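Local atomic coordinates of conserved exported protein (Bacteroides fragilis, PDB entry 3CLW), a protein that is of unknown function but probably hydrolyses O-glycosidic bonds in carbohydrates. Residues E43-L48 / G385-T390; F50-D55 / G62-N67; G58-M63 / Y399-R404; W68-G73 / N123-F128; S311-L316 / G335-R340. All blocks are in the same frame, centred on the assembly; numbering follows the deposited sequence.

Interaction 1: residues E43-L48 / G385-T390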
# COMPACT_ATOMS: atom_id res chain seq x y z
N GLU A 43 -0.97 -4.33 -21.27
CA GLU A 43 0.49 -4.32 -21.22
C GLU A 43 1.02 -2.99 -20.77
O GLU A 43 1.95 -2.92 -19.98
CB GLU A 43 1.08 -4.69 -22.57
CG GLU A 43 0.44 -5.91 -23.10
CD GLU A 43 1.33 -7.11 -23.14
OE1 GLU A 43 1.89 -7.50 -22.09
OE2 GLU A 43 1.46 -7.66 -24.27
N LYS A 44 0.43 -1.94 -21.32
CA LYS A 44 0.76 -0.58 -20.94
C LYS A 44 0.54 -0.31 -19.43
O LYS A 44 1.38 0.29 -18.78
CB LYS A 44 -0.03 0.41 -21.80
CG LYS A 44 0.02 1.88 -21.35
CD LYS A 44 1.40 2.51 -21.52
CE LYS A 44 1.26 3.96 -22.09
NZ LYS A 44 2.52 4.47 -22.75
N ILE A 45 -0.61 -0.73 -18.91
CA ILE A 45 -0.88 -0.62 -17.45
C ILE A 45 0.21 -1.39 -16.68
O ILE A 45 0.87 -0.82 -15.83
CB ILE A 45 -2.30 -1.14 -17.10
CG1 ILE A 45 -3.37 -0.20 -17.67
CG2 ILE A 45 -2.49 -1.33 -15.57
CD1 ILE A 45 -4.81 -0.74 -17.60
N ALA A 46 0.45 -2.64 -17.06
CA ALA A 46 1.50 -3.44 -16.44
C ALA A 46 2.90 -2.77 -16.46
O ALA A 46 3.64 -2.84 -15.46
CB ALA A 46 1.56 -4.81 -17.07
N ASP A 47 3.24 -2.12 -17.58
CA ASP A 47 4.47 -1.35 -17.63
C ASP A 47 4.47 -0.18 -16.61
O ASP A 47 5.45 -0.00 -15.92
CB ASP A 47 4.77 -0.82 -19.05
CG ASP A 47 5.08 -1.94 -20.08
OD1 ASP A 47 5.41 -3.11 -19.71
OD2 ASP A 47 4.99 -1.62 -21.28
N LEU A 48 3.39 0.61 -16.56
CA LEU A 48 3.30 1.76 -15.61
C LEU A 48 3.45 1.31 -14.15
O LEU A 48 3.96 2.06 -13.32
CB LEU A 48 1.99 2.55 -15.78
CG LEU A 48 1.84 3.38 -17.08
CD1 LEU A 48 0.37 3.64 -17.44
CD2 LEU A 48 2.62 4.68 -17.03
N GLY A 385 -11.23 0.97 -22.27
CA GLY A 385 -11.25 2.34 -21.77
C GLY A 385 -9.94 3.02 -22.11
O GLY A 385 -9.12 2.46 -22.78
N GLU A 386 -9.77 4.24 -21.62
CA GLU A 386 -8.55 5.02 -21.80
C GLU A 386 -7.77 5.13 -20.47
O GLU A 386 -8.34 5.40 -19.43
CB GLU A 386 -8.91 6.44 -22.31
CG GLU A 386 -7.71 7.26 -22.78
CD GLU A 386 -7.92 8.77 -22.71
OE1 GLU A 386 -9.09 9.24 -22.72
OE2 GLU A 386 -6.90 9.50 -22.66
N ILE A 387 -6.47 4.94 -20.56
CA ILE A 387 -5.55 5.04 -19.43
C ILE A 387 -5.10 6.51 -19.24
O ILE A 387 -4.62 7.15 -20.19
CB ILE A 387 -4.34 4.11 -19.67
CG1 ILE A 387 -4.81 2.66 -19.77
CG2 ILE A 387 -3.28 4.26 -18.60
CD1 ILE A 387 -3.96 1.84 -20.70
N SER A 388 -5.26 7.04 -18.04
CA SER A 388 -4.76 8.38 -17.73
C SER A 388 -3.90 8.32 -16.44
O SER A 388 -4.39 7.91 -15.40
CB SER A 388 -5.98 9.30 -17.58
OG SER A 388 -5.62 10.60 -17.18
N THR A 389 -2.63 8.69 -16.51
CA THR A 389 -1.80 8.73 -15.29
C THR A 389 -2.12 9.97 -14.46
O THR A 389 -2.43 11.02 -15.01
CB THR A 389 -0.27 8.67 -15.58
OG1 THR A 389 0.14 9.85 -16.30
CG2 THR A 389 0.06 7.44 -16.40
N THR A 390 -2.12 9.83 -13.13
CA THR A 390 -2.33 10.98 -12.29
C THR A 390 -0.97 11.45 -11.80
O THR A 390 0.04 10.76 -11.99
CB THR A 390 -3.26 10.67 -11.09
OG1 THR A 390 -2.59 9.78 -10.19
CG2 THR A 390 -4.57 10.05 -11.54
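Helix 39-50 packs against strand 386-389, an outer strand of the small three-stranded sheet 360-361/368-371/386-389, through K44, I45 and L48 on one side and I387 and T389 on the other. The two elements run almost the same way, their segment axes 16° apart and 10.2 Å at closest approach, and side chains alone bridge that distance. I387 is the middle of the contact. Chi1 (-61°) sets its CG1 anti to the carbonyl carbon, and CD1 at the end of that branch lies 3.7 Å from I45 CG1. The same methyl touches the CG of K44, whose chain then bends at chi2 and chi3 and takes the amine away. The other branch of I387 turns to the next helical turn, CG2 meeting L48 CD1 at 3.9 Å. L48 also crosses T389 at about a right angle, its CD2 lying 3.8 Å from T389 CG2. That methyl is anti to the carbonyl carbon of T389, while OG1 is engaged by W394 NE1 of the following helix. I368 of the central strand backs both I45 and I387. With no hydrogen bond between the segments, the contact rests on shape and apolar packing, with I45 and L48 its buried members.

Interaction 2: residues F50-D55 / G62-N67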
# COMPACT_ATOMS: atom_id res chain seq x y z
N PHE A 50 4.95 -1.86 -12.96
CA PHE A 50 5.98 -2.83 -12.57
C PHE A 50 7.35 -2.68 -13.21
O PHE A 50 8.34 -3.13 -12.63
CB PHE A 50 5.49 -4.26 -12.86
CG PHE A 50 4.18 -4.58 -12.24
CD1 PHE A 50 3.99 -4.42 -10.85
CD2 PHE A 50 3.12 -5.03 -13.03
CE1 PHE A 50 2.76 -4.70 -10.26
CE2 PHE A 50 1.88 -5.32 -12.46
CZ PHE A 50 1.70 -5.16 -11.06
N LYS A 51 7.41 -2.06 -14.39
CA LYS A 51 8.60 -2.17 -15.23
C LYS A 51 9.62 -1.12 -14.82
O LYS A 51 9.36 0.06 -14.89
CB LYS A 51 8.23 -2.06 -16.72
CG LYS A 51 9.36 -2.43 -17.68
CD LYS A 51 8.85 -2.44 -19.11
CE LYS A 51 9.90 -2.89 -20.10
NZ LYS A 51 9.31 -2.91 -21.48
N ARG A 52 10.77 -1.57 -14.34
CA ARG A 52 11.80 -0.63 -13.89
C ARG A 52 12.78 -0.32 -15.05
O ARG A 52 13.86 -0.89 -15.13
CB ARG A 52 12.52 -1.18 -12.64
CG ARG A 52 13.03 -0.10 -11.67
CD ARG A 52 14.32 0.51 -12.13
NE ARG A 52 14.74 1.62 -11.26
CZ ARG A 52 15.89 2.27 -11.40
NH1 ARG A 52 16.72 1.95 -12.37
NH2 ARG A 52 16.17 3.29 -10.61
N GLU A 53 12.37 0.57 -15.94
CA GLU A 53 13.16 0.97 -17.11
C GLU A 53 12.97 2.44 -17.39
O GLU A 53 12.00 3.07 -16.94
CB GLU A 53 12.74 0.21 -18.38
CG GLU A 53 12.71 -1.30 -18.22
CD GLU A 53 13.68 -2.02 -19.13
OE1 GLU A 53 14.75 -2.48 -18.64
OE2 GLU A 53 13.37 -2.14 -20.34
N PHE A 54 13.91 2.98 -18.17
CA PHE A 54 13.84 4.35 -18.64
C PHE A 54 13.41 4.29 -20.09
O PHE A 54 13.71 3.33 -20.80
CB PHE A 54 15.20 5.03 -18.49
CG PHE A 54 15.74 5.07 -17.07
CD1 PHE A 54 15.40 6.09 -16.21
CD2 PHE A 54 16.59 4.09 -16.61
CE1 PHE A 54 15.91 6.14 -14.92
CE2 PHE A 54 17.11 4.13 -15.32
CZ PHE A 54 16.77 5.15 -14.48
N ASP A 55 12.66 5.30 -20.51
CA ASP A 55 12.36 5.52 -21.92
C ASP A 55 13.59 6.01 -22.68
O ASP A 55 14.71 6.07 -22.14
CB ASP A 55 11.16 6.48 -22.06
CG ASP A 55 11.50 7.94 -21.75
OD1 ASP A 55 12.66 8.35 -21.67
OD2 ASP A 55 10.56 8.73 -21.60
N GLY A 62 7.49 4.45 -15.16
CA GLY A 62 6.39 4.12 -14.24
C GLY A 62 6.81 4.07 -12.78
O GLY A 62 7.90 4.52 -12.43
N MET A 63 5.93 3.52 -11.95
CA MET A 63 6.22 3.38 -10.52
C MET A 63 7.28 2.31 -10.22
O MET A 63 7.98 2.43 -9.23
CB MET A 63 4.94 3.08 -9.75
CG MET A 63 4.11 4.31 -9.31
SD MET A 63 2.46 3.92 -8.69
CE MET A 63 2.04 5.45 -8.12
N ALA A 64 7.38 1.29 -11.08
CA ALA A 64 8.15 0.09 -10.82
C ALA A 64 7.93 -0.41 -9.37
O ALA A 64 8.88 -0.56 -8.61
CB ALA A 64 9.65 0.30 -11.10
N LEU A 65 6.67 -0.65 -9.03
CA LEU A 65 6.31 -1.24 -7.75
C LEU A 65 7.02 -2.56 -7.50
O LEU A 65 7.35 -3.31 -8.43
CB LEU A 65 4.80 -1.45 -7.67
CG LEU A 65 3.94 -0.19 -7.76
CD1 LEU A 65 2.55 -0.65 -7.92
CD2 LEU A 65 4.11 0.72 -6.52
N THR A 66 7.23 -2.84 -6.21
CA THR A 66 8.05 -3.95 -5.83
C THR A 66 7.34 -4.95 -4.93
O THR A 66 7.98 -5.87 -4.41
CB THR A 66 9.39 -3.45 -5.19
OG1 THR A 66 9.10 -2.39 -4.30
CG2 THR A 66 10.33 -2.95 -6.27
N ASN A 67 6.05 -4.74 -4.72
CA ASN A 67 5.13 -5.75 -4.18
C ASN A 67 3.83 -5.54 -4.95
O ASN A 67 3.63 -4.46 -5.56
CB ASN A 67 4.92 -5.57 -2.67
CG ASN A 67 3.88 -6.55 -2.08
OD1 ASN A 67 4.12 -7.76 -1.98
ND2 ASN A 67 2.75 -6.03 -1.68
O HOH W 1 9.43 -3.38 -10.15
O HOH W 2 7.22 1.12 -13.94
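F50 comes so close to A64 that their CA atoms are 4.0 Å apart, backbone lying almost on backbone. Its CB points away from the second segment, yet the ring still brushes L65, CD1 being 4.4 Å from L65 CB, with L65 O at the ring edge near its plane. The F50 carbonyl is joined to the second segment by water: water 1 donates to F50 O at 2.7 Å and gives its other proton to L65 O at the same length. K51 is the first residue to leave helical angles after helix 39-50, and its O lies 2.6 Å from water 2, which accepts from A64 N at 2.9 Å. The two waters thus stand in for direct bonds between the two segments. At R52 the contact turns apolar, CG meeting A64 CB at 3.5 Å. The side chain then bends at chi2 (-80°), placing CD, and further out NE bonds to F401 O. E53 follows with a weak backbone bond to K51 O. Beyond F50, the end of helix 39-50, both segments are irregular; they are two parts of the loop that brings the chain from that helix to strand 68-71, an alpha-to-beta connection of a TIM-barrel fold.

Interaction 3: residues G58-M63 / Y399-R404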
# COMPACT_ATOMS: atom_id res chain seq x y z
N GLY A 58 15.57 8.98 -21.09
CA GLY A 58 16.14 8.80 -19.75
C GLY A 58 15.14 8.97 -18.62
O GLY A 58 15.54 9.07 -17.45
N ASN A 59 13.84 9.00 -18.97
CA ASN A 59 12.74 9.16 -18.00
C ASN A 59 12.23 7.82 -17.54
O ASN A 59 11.96 6.95 -18.38
CB ASN A 59 11.53 9.89 -18.62
CG ASN A 59 11.88 11.20 -19.28
OD1 ASN A 59 12.48 12.08 -18.68
ND2 ASN A 59 11.49 11.33 -20.54
N PRO A 60 12.02 7.66 -16.21
CA PRO A 60 11.43 6.43 -15.66
C PRO A 60 10.08 6.17 -16.33
O PRO A 60 9.32 7.12 -16.57
CB PRO A 60 11.22 6.78 -14.19
CG PRO A 60 12.30 7.83 -13.90
CD PRO A 60 12.29 8.67 -15.16
N ILE A 61 9.77 4.92 -16.64
CA ILE A 61 8.52 4.67 -17.36
C ILE A 61 7.28 4.51 -16.47
O ILE A 61 6.16 4.47 -16.98
CB ILE A 61 8.59 3.48 -18.36
CG1 ILE A 61 8.85 2.16 -17.64
CG2 ILE A 61 9.59 3.76 -19.50
CD1 ILE A 61 8.43 0.99 -18.48
N GLY A 62 7.49 4.45 -15.16
CA GLY A 62 6.39 4.12 -14.24
C GLY A 62 6.81 4.07 -12.78
O GLY A 62 7.90 4.52 -12.43
N MET A 63 5.93 3.52 -11.95
CA MET A 63 6.22 3.38 -10.52
C MET A 63 7.28 2.31 -10.22
O MET A 63 7.98 2.43 -9.23
CB MET A 63 4.94 3.08 -9.75
CG MET A 63 4.11 4.31 -9.31
SD MET A 63 2.46 3.92 -8.69
CE MET A 63 2.04 5.45 -8.12
N TYR A 399 9.60 8.04 -5.31
CA TYR A 399 10.04 7.09 -4.30
C TYR A 399 10.24 5.69 -4.87
O TYR A 399 11.38 5.17 -4.89
CB TYR A 399 9.04 7.04 -3.15
CG TYR A 399 9.01 8.29 -2.32
CD1 TYR A 399 9.93 8.49 -1.29
CD2 TYR A 399 8.02 9.27 -2.54
CE1 TYR A 399 9.89 9.66 -0.49
CE2 TYR A 399 7.98 10.42 -1.75
CZ TYR A 399 8.92 10.60 -0.74
OH TYR A 399 8.86 11.74 0.03
N SER A 400 9.13 5.08 -5.34
CA SER A 400 9.11 3.67 -5.69
C SER A 400 10.10 3.25 -6.74
O SER A 400 10.66 2.16 -6.64
CB SER A 400 7.69 3.18 -6.03
OG SER A 400 7.16 3.73 -7.23
N PHE A 401 10.34 4.09 -7.74
CA PHE A 401 11.21 3.71 -8.90
C PHE A 401 12.70 3.66 -8.47
O PHE A 401 13.48 2.87 -9.00
CB PHE A 401 10.99 4.70 -10.09
CG PHE A 401 11.73 4.36 -11.37
CD1 PHE A 401 11.11 3.63 -12.37
CD2 PHE A 401 13.03 4.81 -11.59
CE1 PHE A 401 11.79 3.34 -13.61
CE2 PHE A 401 13.73 4.51 -12.80
CZ PHE A 401 13.11 3.78 -13.81
N PHE A 402 13.06 4.49 -7.49
CA PHE A 402 14.44 4.67 -7.03
C PHE A 402 14.77 4.05 -5.63
O PHE A 402 15.91 3.64 -5.35
CB PHE A 402 14.74 6.16 -7.03
CG PHE A 402 14.67 6.79 -8.41
CD1 PHE A 402 15.71 6.60 -9.32
CD2 PHE A 402 13.56 7.54 -8.79
CE1 PHE A 402 15.66 7.18 -10.59
CE2 PHE A 402 13.48 8.11 -10.04
CZ PHE A 402 14.54 7.92 -10.96
N VAL A 403 13.76 3.96 -4.77
CA VAL A 403 13.92 3.38 -3.42
C VAL A 403 13.56 1.88 -3.45
O VAL A 403 12.41 1.50 -3.30
CB VAL A 403 13.11 4.16 -2.33
CG1 VAL A 403 13.49 3.66 -0.92
CG2 VAL A 403 13.41 5.67 -2.41
N ARG A 404 14.58 1.05 -3.64
CA ARG A 404 14.39 -0.37 -3.96
C ARG A 404 14.47 -1.29 -2.73
O ARG A 404 15.12 -0.94 -1.74
CB ARG A 404 15.48 -0.81 -4.96
CG ARG A 404 15.49 -0.10 -6.29
CD ARG A 404 14.69 -0.91 -7.30
NE ARG A 404 13.40 -0.31 -7.46
CZ ARG A 404 12.42 -0.81 -8.18
NH1 ARG A 404 12.51 -1.99 -8.77
NH2 ARG A 404 11.30 -0.12 -8.23
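M63 O accepts a short hydrogen bond of 2.5 Å from S400 OG, which approaches at a C=O...donor angle of 121°. The hydroxyl gets there because chi1 of S400 (68°) sets OG between the backbone N and the carbonyl carbon. This bond ties the loop that leads into strand 68-71 of the TIM barrel to helix 391-400 and the residues just after it, which continue into the beta-rich C-terminal part of the chain. R404 folds back beside it, NH2 donating to S400 O at 2.9 Å, and the same nitrogen also bonds to O of A64, the residue after M63. In the larger part of the contact P60 packs against the paired rings of F401 and F402. F401 presents a ring face to P60, whose CB sits over the centre, 3.4 Å from the centroid and 5° off the normal, a CH-pi contact. G62 O approaches the same ring, 3.3 Å from F401 CD1, and F54 meets F401 edge-to-face. F401 in turn puts CD2 3.5 Å above the F402 ring, over its centre, while F402 rests on V439 of strand 438-444. P60 reaches that second ring too, its CG 3.7 Å from F402 CZ.

Interaction 4: residues W68-G73 / N123-F128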
# COMPACT_ATOMS: atom_id res chain seq x y z
N TRP A 68 2.96 -6.55 -4.97
CA TRP A 68 1.62 -6.44 -5.60
C TRP A 68 0.62 -7.14 -4.70
O TRP A 68 0.86 -8.29 -4.29
CB TRP A 68 1.61 -7.07 -7.00
CG TRP A 68 0.29 -6.98 -7.81
CD1 TRP A 68 -0.44 -8.03 -8.32
CD2 TRP A 68 -0.36 -5.78 -8.24
NE1 TRP A 68 -1.51 -7.56 -9.04
CE2 TRP A 68 -1.49 -6.18 -9.01
CE3 TRP A 68 -0.12 -4.41 -8.04
CZ2 TRP A 68 -2.40 -5.24 -9.56
CZ3 TRP A 68 -1.01 -3.47 -8.60
CH2 TRP A 68 -2.14 -3.90 -9.35
N ARG A 69 -0.46 -6.45 -4.34
CA ARG A 69 -1.43 -7.05 -3.43
C ARG A 69 -2.60 -7.69 -4.22
O ARG A 69 -3.31 -7.00 -4.96
CB ARG A 69 -1.95 -6.04 -2.41
CG ARG A 69 -0.89 -5.43 -1.47
CD ARG A 69 -1.46 -4.29 -0.61
NE ARG A 69 -2.63 -4.72 0.16
CZ ARG A 69 -2.61 -5.14 1.43
NH1 ARG A 69 -1.48 -5.18 2.14
NH2 ARG A 69 -3.75 -5.52 2.00
N VAL A 70 -2.76 -9.00 -4.06
CA VAL A 70 -3.78 -9.77 -4.75
C VAL A 70 -4.98 -10.10 -3.82
O VAL A 70 -4.81 -10.71 -2.75
CB VAL A 70 -3.16 -11.06 -5.36
CG1 VAL A 70 -4.23 -11.98 -6.00
CG2 VAL A 70 -2.10 -10.68 -6.36
N ASN A 71 -6.17 -9.68 -4.24
CA ASN A 71 -7.41 -9.96 -3.51
C ASN A 71 -7.90 -11.37 -3.81
O ASN A 71 -8.48 -11.64 -4.87
CB ASN A 71 -8.51 -8.94 -3.90
CG ASN A 71 -9.79 -9.07 -3.04
OD1 ASN A 71 -10.87 -8.73 -3.48
ND2 ASN A 71 -9.65 -9.59 -1.84
N ILE A 72 -7.67 -12.27 -2.86
CA ILE A 72 -8.19 -13.61 -2.93
C ILE A 72 -9.69 -13.51 -2.65
O ILE A 72 -10.12 -13.03 -1.59
CB ILE A 72 -7.46 -14.54 -1.93
CG1 ILE A 72 -5.95 -14.62 -2.28
CG2 ILE A 72 -8.09 -15.91 -1.91
CD1 ILE A 72 -5.63 -15.12 -3.70
N GLY A 73 -10.48 -13.92 -3.64
CA GLY A 73 -11.92 -13.81 -3.57
C GLY A 73 -12.63 -14.73 -2.57
O GLY A 73 -12.14 -15.80 -2.22
N ASN A 123 8.45 -10.23 -8.74
CA ASN A 123 7.87 -11.49 -8.28
C ASN A 123 7.82 -11.49 -6.74
O ASN A 123 8.60 -12.18 -6.05
CB ASN A 123 8.64 -12.69 -8.89
CG ASN A 123 7.88 -14.00 -8.76
OD1 ASN A 123 6.80 -14.05 -8.15
ND2 ASN A 123 8.44 -15.08 -9.33
N ASN A 124 6.92 -10.68 -6.21
CA ASN A 124 6.76 -10.50 -4.79
C ASN A 124 5.32 -10.17 -4.54
O ASN A 124 4.87 -9.06 -4.82
CB ASN A 124 7.72 -9.42 -4.24
CG ASN A 124 7.49 -9.14 -2.75
OD1 ASN A 124 7.06 -10.01 -1.99
ND2 ASN A 124 7.80 -7.91 -2.32
N PHE A 125 4.57 -11.15 -4.04
CA PHE A 125 3.14 -11.00 -3.90
C PHE A 125 2.63 -11.13 -2.45
O PHE A 125 3.17 -11.89 -1.64
CB PHE A 125 2.41 -11.99 -4.82
CG PHE A 125 2.73 -11.83 -6.28
CD1 PHE A 125 3.78 -12.58 -6.86
CD2 PHE A 125 2.00 -10.96 -7.08
CE1 PHE A 125 4.09 -12.46 -8.21
CE2 PHE A 125 2.32 -10.81 -8.47
CZ PHE A 125 3.37 -11.56 -9.02
N LEU A 126 1.57 -10.37 -2.16
CA LEU A 126 0.81 -10.49 -0.91
C LEU A 126 -0.60 -10.87 -1.32
O LEU A 126 -1.17 -10.25 -2.24
CB LEU A 126 0.82 -9.18 -0.10
CG LEU A 126 0.06 -9.11 1.25
CD1 LEU A 126 0.66 -8.05 2.19
CD2 LEU A 126 -1.42 -8.87 1.08
N PHE A 127 -1.13 -11.91 -0.67
CA PHE A 127 -2.53 -12.35 -0.83
C PHE A 127 -3.37 -11.83 0.33
O PHE A 127 -3.02 -12.05 1.50
CB PHE A 127 -2.58 -13.88 -0.80
CG PHE A 127 -2.25 -14.52 -2.12
CD1 PHE A 127 -2.53 -15.86 -2.32
CD2 PHE A 127 -1.68 -13.77 -3.17
CE1 PHE A 127 -2.24 -16.45 -3.55
CE2 PHE A 127 -1.42 -14.35 -4.41
CZ PHE A 127 -1.70 -15.69 -4.61
N PHE A 128 -4.47 -11.15 0.01
CA PHE A 128 -5.33 -10.58 1.04
C PHE A 128 -6.80 -10.93 0.79
O PHE A 128 -7.21 -11.07 -0.36
CB PHE A 128 -5.13 -9.05 1.26
CG PHE A 128 -5.75 -8.17 0.20
CD1 PHE A 128 -5.09 -7.90 -1.00
CD2 PHE A 128 -7.01 -7.59 0.40
CE1 PHE A 128 -5.67 -7.05 -1.99
CE2 PHE A 128 -7.60 -6.79 -0.58
CZ PHE A 128 -6.91 -6.51 -1.78
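R69 and N71 hold the ring of F128 between them, and this end of the contact is its tight part. R69 NH2 lies over one face and N71 ND2 over the opposite one; the cation-pi approach is off-centre, with R69 CZ 4.9 Å from the centroid. The ring stands there because chi1 of F128 (76°) puts CG between the backbone N and the carbonyl carbon. F128 O is gripped twice, by I72 N at 2.8 Å and by N71 ND2 at 3.2 Å, the latter from above the carbonyl plane. Next to it V70 N donates to L126 O at 2.7 Å in an almost straight bond (175°), and F128 N to V70 O at 2.8 Å. The strands 68-71 and 125-128 are parallel neighbours in the wall of the TIM barrel, joined by helix 108-119. R69, N71, L126 and F128 face the barrel interior, where R69 runs alongside L126, whose CD2 lies over one face of its guanidinium; R69 NH2 pairs with E231 and NH1 bonds to Q355. W68, V70, F125 and F127 face outward, towards that helix, whose M114 touches both phenylalanines. I72 CD1 lies over the F127 ring, 3.7 Å from its centroid. The other end is looser: W68 N reaches N124 O at 3.2 Å with a bent N-H...O angle of 138°, and N124, like N123 before it, is partly open to solvent.

Interaction 5: residues S311-L316 / G335-R340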
# COMPACT_ATOMS: atom_id res chain seq x y z
N SER A 311 -0.34 0.14 4.62
CA SER A 311 -0.72 -0.95 3.72
C SER A 311 -1.95 -0.69 2.85
O SER A 311 -2.39 -1.57 2.11
CB SER A 311 -0.91 -2.25 4.50
OG SER A 311 -1.89 -2.04 5.52
N GLU A 312 -2.53 0.51 2.96
CA GLU A 312 -3.63 0.92 2.08
C GLU A 312 -3.89 2.39 2.20
O GLU A 312 -3.97 2.91 3.28
CB GLU A 312 -4.92 0.16 2.37
CG GLU A 312 -5.94 0.23 1.22
CD GLU A 312 -7.33 -0.24 1.60
OE1 GLU A 312 -7.51 -1.41 1.98
OE2 GLU A 312 -8.25 0.58 1.50
N TYR A 313 -4.00 3.05 1.05
CA TYR A 313 -4.50 4.42 0.98
C TYR A 313 -5.07 4.75 -0.40
O TYR A 313 -4.60 4.24 -1.41
CB TYR A 313 -3.40 5.44 1.31
CG TYR A 313 -3.93 6.86 1.30
CD1 TYR A 313 -4.83 7.29 2.29
CD2 TYR A 313 -3.59 7.75 0.25
CE1 TYR A 313 -5.34 8.57 2.28
CE2 TYR A 313 -4.09 9.03 0.22
CZ TYR A 313 -4.96 9.44 1.23
OH TYR A 313 -5.46 10.73 1.19
N CYS A 314 -6.07 5.62 -0.42
CA CYS A 314 -6.47 6.37 -1.63
C CYS A 314 -7.14 7.67 -1.17
O CYS A 314 -7.52 7.78 0.01
CB CYS A 314 -7.40 5.55 -2.53
SG CYS A 314 -8.99 5.18 -1.81
N ILE A 315 -7.27 8.66 -2.07
CA ILE A 315 -7.95 9.91 -1.75
C ILE A 315 -9.41 9.62 -1.48
O ILE A 315 -10.16 9.19 -2.36
CB ILE A 315 -7.88 10.96 -2.88
CG1 ILE A 315 -6.44 11.21 -3.33
CG2 ILE A 315 -8.56 12.27 -2.43
CD1 ILE A 315 -5.52 11.83 -2.30
N LEU A 316 -9.80 9.85 -0.23
CA LEU A 316 -11.13 9.53 0.25
C LEU A 316 -11.67 10.72 1.00
O LEU A 316 -12.85 11.02 0.92
CB LEU A 316 -11.05 8.33 1.19
CG LEU A 316 -12.17 7.31 1.19
CD1 LEU A 316 -12.43 6.81 -0.23
CD2 LEU A 316 -11.77 6.17 2.12
N GLY A 335 -1.04 14.90 -6.13
CA GLY A 335 0.27 14.29 -6.15
C GLY A 335 1.17 14.67 -4.97
O GLY A 335 1.82 13.81 -4.37
N LEU A 336 1.22 15.96 -4.63
CA LEU A 336 2.00 16.42 -3.48
C LEU A 336 1.37 16.06 -2.13
O LEU A 336 2.09 15.78 -1.20
CB LEU A 336 2.24 17.93 -3.55
CG LEU A 336 3.08 18.49 -4.69
CD1 LEU A 336 2.73 19.96 -4.85
CD2 LEU A 336 4.57 18.32 -4.46
N TYR A 337 0.04 16.06 -2.04
CA TYR A 337 -0.65 15.65 -0.81
C TYR A 337 -0.27 14.21 -0.41
O TYR A 337 -0.00 13.92 0.78
CB TYR A 337 -2.15 15.77 -1.01
CG TYR A 337 -3.04 15.45 0.18
CD1 TYR A 337 -3.56 14.17 0.36
CD2 TYR A 337 -3.41 16.45 1.10
CE1 TYR A 337 -4.38 13.87 1.41
CE2 TYR A 337 -4.27 16.17 2.16
CZ TYR A 337 -4.75 14.86 2.32
OH TYR A 337 -5.60 14.55 3.36
N VAL A 338 -0.22 13.33 -1.41
CA VAL A 338 0.07 11.93 -1.17
C VAL A 338 1.55 11.74 -0.96
O VAL A 338 1.94 10.98 -0.11
CB VAL A 338 -0.46 11.01 -2.29
CG1 VAL A 338 -0.13 9.56 -2.00
CG2 VAL A 338 -1.96 11.15 -2.44
N ALA A 339 2.38 12.44 -1.73
CA ALA A 339 3.83 12.39 -1.50
C ALA A 339 4.18 12.79 -0.04
O ALA A 339 5.14 12.31 0.50
CB ALA A 339 4.56 13.25 -2.48
N ARG A 340 3.39 13.67 0.55
CA ARG A 340 3.58 14.09 1.95
C ARG A 340 3.23 12.96 2.93
O ARG A 340 3.96 12.72 3.90
CB ARG A 340 2.73 15.33 2.25
CG ARG A 340 2.76 15.73 3.74
CD ARG A 340 2.21 17.12 3.97
NE ARG A 340 0.77 17.15 3.80
CZ ARG A 340 0.02 18.20 4.10
NH1 ARG A 340 0.60 19.31 4.57
NH2 ARG A 340 -1.29 18.16 3.93
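Y313 and Y337 meet at about a right angle, the hydroxyl of one at the ring edge of the other: Y313 OH lies in the plane of the Y337 ring, 3.3 Å from CE1. In both residues CG is anti to the backbone N (chi1 -177°), which sends the two rings out from their backbones toward each other. The aliphatic contacts centre on two methyls. I315 CD1 packs on V338 CG2 at 3.6 Å and also touches Y337 CD1, while V338 CG2 approaches the edge of the Y313 ring, 4.0 Å from CE2. The polar contacts lie just beyond the two segments, where both tyrosine hydroxyls bond to OE2 of E317. In fold terms, the loop leaving the C-terminal end of barrel strand 307-310 leans on helix 328-347, whose V338 also rests on W354 and W356 of strand 353-356. With no hydrogen bond directly between the segments, one carboxylate oxygen couples the two rings, and two hydroxyls gathered on it would probably stabilise its negative charge.

From the N terminus, helix 39-50 opens interaction 1 with residues 43-48, and the chain then doubles back at once to close the short loop of interaction 2. Its second segment shares G62 and M63 with the start of interaction 3. Interaction 4 pairs two neighbouring barrel strands, and interaction 5, in series with it, brings the loop after strand 307-310 against helix 328-347. Only afterwards does 385-390 close interaction 1, and 399-404 interaction 3, so these two long loops cross; both enclose interactions 4 and 5, while interaction 2 nests in interaction 1 alone. The two long closures tie the early helix and loop to the small sheet and to helix 391-400, late in the chain.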